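Local coordinates for chemotaxis protein CheX (Vibrio vulnificus, PDB 6VPW) that probably works in chemotaxis signalling as a CheX-type phosphatase, which in relatives removes the phosphoryl group from the response regulator CheY, at residues L67-M72 with N81-E86. Sequence-based numbering, arbitrary orientation.
Sequences LALEIM and NGLNEE
Leu-69 lays its CD2 methyl against the backbone of Gly-82, 3.6 Å from Gly-82 O, where helix 65-76 meets the loop that leads into helix 85-107. The two helices follow one another in this CheX-family fold, and this contact joins the first to the N-terminal entrance of the second. Chi1 of Leu-69 (-68°) sets CG anti to the carbonyl carbon, beside the backbone N, and of the two methyls on it CD2 is the one near Gly-82 O and C; its other neighbours include Arg-79. The next residue, Leu-83, is the centre of an inverse gamma turn, closed by a weak bond from Asn-84 N back to Gly-82 O; that carbonyl therefore meets both the turn and the leucine methyl. The CD2 branch of Leu-83 faces helix 65-76, lying 4.3 Å from Ala-68 CB and more loosely near Leu-69 CD2, while Glu-65 touches the same side chain from the start of that helix.

At the other end the buried Met-72, its chain bent at chi2 and chi3 (-72° and -67°), brings its thioether to the first turn of helix 85-107. There CE comes nearest, 3.8 Å from Glu-86 O, with SD slightly farther from that oxygen at 4.0 Å, and Val-87 and Met-90 pack on the same side chain. Asn-84 is the N-cap: its OD1 accepts a weak, strongly bent bond from Glu-86 N at 2.8 Å and a second from Val-87 N. Glu-86 runs extended beyond CG, and that methylene rests 3.9 Å from Met-72 CE.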
ATOM      1  N   LEU A  67      15.734  -8.887  -9.180  1.00 34.12           N
ATOM      2  CA  LEU A  67      15.071  -8.258 -10.352  1.00 31.80           C
ATOM      3  C   LEU A  67      15.069  -6.733 -10.202  1.00 31.03           C
ATOM      4  O   LEU A  67      15.408  -6.030 -11.182  1.00 32.77           O
ATOM      5  CB  LEU A  67      13.653  -8.822 -10.457  1.00 31.85           C
ATOM      6  CG  LEU A  67      12.774  -8.197 -11.536  1.00 30.47           C
ATOM      7  CD1 LEU A  67      13.480  -8.207 -12.879  1.00 30.84           C
ATOM      8  CD2 LEU A  67      11.444  -8.915 -11.618  1.00 30.17           C
ATOM      9  N   ALA A  68      14.688  -6.245  -9.024  1.00 31.83           N
ATOM     10  CA  ALA A  68      14.729  -4.798  -8.733  1.00 31.31           C
ATOM     11  C   ALA A  68      16.144  -4.251  -8.992  1.00 32.58           C
ATOM     12  O   ALA A  68      16.262  -3.186  -9.639  1.00 34.30           O
ATOM     13  CB  ALA A  68      14.300  -4.570  -7.298  1.00 32.61           C
ATOM     14  N   LEU A  69      17.180  -4.930  -8.489  1.00 34.82           N
ATOM     15  CA  LEU A  69      18.570  -4.448  -8.702  1.00 38.47           C
ATOM     16  C   LEU A  69      18.901  -4.489 -10.200  1.00 37.14           C
ATOM     17  O   LEU A  69      19.571  -3.548 -10.671  1.00 39.14           O
ATOM     18  CB  LEU A  69      19.552  -5.284  -7.871  1.00 41.73           C
ATOM     19  CG  LEU A  69      19.453  -5.121  -6.352  1.00 44.20           C
ATOM     20  CD1 LEU A  69      20.428  -6.047  -5.634  1.00 47.22           C
ATOM     21  CD2 LEU A  69      19.708  -3.685  -5.936  1.00 46.58           C
ATOM     22  N   GLU A  70      18.413  -5.499 -10.933  1.00 38.37           N
ATOM     23  CA  GLU A  70      18.713  -5.577 -12.391  1.00 38.84           C
ATOM     24  C   GLU A  70      18.036  -4.405 -13.108  1.00 36.12           C
ATOM     25  O   GLU A  70      18.692  -3.771 -13.951  1.00 38.47           O
ATOM     26  CB  GLU A  70      18.269  -6.914 -12.985  1.00 41.93           C
ATOM     27  CG  GLU A  70      18.881  -7.210 -14.346  1.00 42.80           C
ATOM     28  CD  GLU A  70      20.363  -7.540 -14.330  1.00 44.42           C
ATOM     29  OE1 GLU A  70      20.910  -7.830 -13.235  1.00 43.81           O
ATOM     30  OE2 GLU A  70      20.977  -7.476 -15.403  1.00 51.05           O
ATOM     31  N   ILE A  71      16.775  -4.121 -12.781  1.00 34.97           N
ATOM     32  CA  ILE A  71      16.054  -2.964 -13.388  1.00 34.22           C
ATOM     33  C   ILE A  71      16.846  -1.680 -13.102  1.00 36.78           C
ATOM     34  O   ILE A  71      17.098  -0.915 -14.067  1.00 36.58           O
ATOM     35  CB  ILE A  71      14.598  -2.912 -12.871  1.00 33.23           C
ATOM     36  CG1 ILE A  71      13.810  -4.132 -13.350  1.00 31.40           C
ATOM     37  CG2 ILE A  71      13.906  -1.613 -13.260  1.00 33.57           C
ATOM     38  CD1 ILE A  71      12.466  -4.305 -12.679  1.00 30.49           C
ATOM     39  N   MET A  72      17.238  -1.471 -11.837  1.00 39.65           N
ATOM     40  CA  MET A  72      17.994  -0.265 -11.394  1.00 43.37           C
ATOM     41  C   MET A  72      19.310  -0.150 -12.171  1.00 44.97           C
ATOM     42  O   MET A  72      19.641   0.969 -12.603  1.00 44.27           O
ATOM     43  CB  MET A  72      18.328  -0.342  -9.901  1.00 51.46           C
ATOM     44  CG  MET A  72      17.152  -0.046  -9.004  1.00 56.06           C
ATOM     45  SD  MET A  72      16.729   1.710  -9.023  1.00 73.18           S
ATOM     46  CE  MET A  72      18.180   2.411  -8.239  1.00 69.89           C
ATOM     47  N   ASN A  81      23.914  -0.747  -4.219  1.00 73.69           N
ATOM     48  CA  ASN A  81      24.390  -1.712  -3.188  1.00 82.97           C
ATOM     49  C   ASN A  81      23.286  -2.690  -2.749  1.00 83.19           C
ATOM     50  O   ASN A  81      23.434  -3.906  -2.998  1.00 89.33           O
ATOM     51  CB  ASN A  81      24.962  -0.986  -1.962  1.00 86.76           C
ATOM     52  CG  ASN A  81      25.644  -1.906  -0.970  1.00 90.15           C
ATOM     53  OD1 ASN A  81      25.815  -3.097  -1.226  1.00 92.05           O
ATOM     54  ND2 ASN A  81      26.056  -1.360   0.162  1.00 92.59           N
ATOM     55  N   GLY A  82      22.217  -2.173  -2.138  1.00 75.59           N
ATOM     56  CA  GLY A  82      21.017  -2.965  -1.802  1.00 66.92           C
ATOM     57  C   GLY A  82      19.769  -2.205  -2.208  1.00 62.44           C
ATOM     58  O   GLY A  82      19.871  -1.402  -3.162  1.00 55.40           O
ATOM     59  N   LEU A  83      18.649  -2.437  -1.511  1.00 60.59           N
ATOM     60  CA  LEU A  83      17.363  -1.729  -1.774  1.00 63.21           C
ATOM     61  C   LEU A  83      17.375  -0.361  -1.071  1.00 61.97           C
ATOM     62  O   LEU A  83      16.517  -0.136  -0.190  1.00 64.56           O
ATOM     63  CB  LEU A  83      16.213  -2.611  -1.276  1.00 60.84           C
ATOM     64  CG  LEU A  83      16.131  -3.993  -1.921  1.00 61.30           C
ATOM     65  CD1 LEU A  83      14.992  -4.808  -1.329  1.00 59.47           C
ATOM     66  CD2 LEU A  83      15.978  -3.873  -3.429  1.00 57.77           C
ATOM     67  N   ASN A  84      18.280   0.532  -1.490  1.00 61.48           N
ATOM     68  CA  ASN A  84      18.451   1.870  -0.854  1.00 60.82           C
ATOM     69  C   ASN A  84      17.291   2.810  -1.238  1.00 60.87           C
ATOM     70  O   ASN A  84      16.389   2.393  -2.020  1.00 46.70           O
ATOM     71  CB  ASN A  84      19.824   2.466  -1.190  1.00 63.26           C
ATOM     72  CG  ASN A  84      20.037   2.694  -2.673  1.00 62.67           C
ATOM     73  OD1 ASN A  84      19.090   2.962  -3.409  1.00 57.48           O
ATOM     74  ND2 ASN A  84      21.278   2.596  -3.120  1.00 58.35           N
ATOM     75  N   GLU A  85      17.302   4.033  -0.694  1.00 58.24           N
ATOM     76  CA  GLU A  85      16.225   5.015  -1.001  1.00 63.50           C
ATOM     77  C   GLU A  85      16.134   5.215  -2.518  1.00 59.21           C
ATOM     78  O   GLU A  85      15.014   5.462  -3.010  1.00 49.23           O
ATOM     79  CB  GLU A  85      16.441   6.351  -0.284  1.00 68.98           C
ATOM     80  CG  GLU A  85      16.047   6.320   1.181  1.00 75.82           C
ATOM     81  CD  GLU A  85      15.981   7.687   1.845  1.00 85.10           C
ATOM     82  OE1 GLU A  85      15.218   7.828   2.821  1.00 87.69           O
ATOM     83  OE2 GLU A  85      16.690   8.608   1.384  1.00 89.73           O
ATOM     84  N   GLU A  86      17.258   5.086  -3.228  1.00 55.49           N
ATOM     85  CA  GLU A  86      17.238   5.271  -4.704  1.00 54.78           C
ATOM     86  C   GLU A  86      16.409   4.141  -5.342  1.00 47.30           C
ATOM     87  O   GLU A  86      15.681   4.424  -6.295  1.00 42.71           O
ATOM     88  CB  GLU A  86      18.670   5.329  -5.237  1.00 61.10           C
ATOM     89  CG  GLU A  86      18.792   5.955  -6.611  1.00 64.08           C
ATOM     90  CD  GLU A  86      20.232   6.140  -7.065  1.00 68.66           C
ATOM     91  OE1 GLU A  86      21.144   5.788  -6.288  1.00 70.39           O
ATOM     92  OE2 GLU A  86      20.436   6.639  -8.189  1.00 71.64           O
TER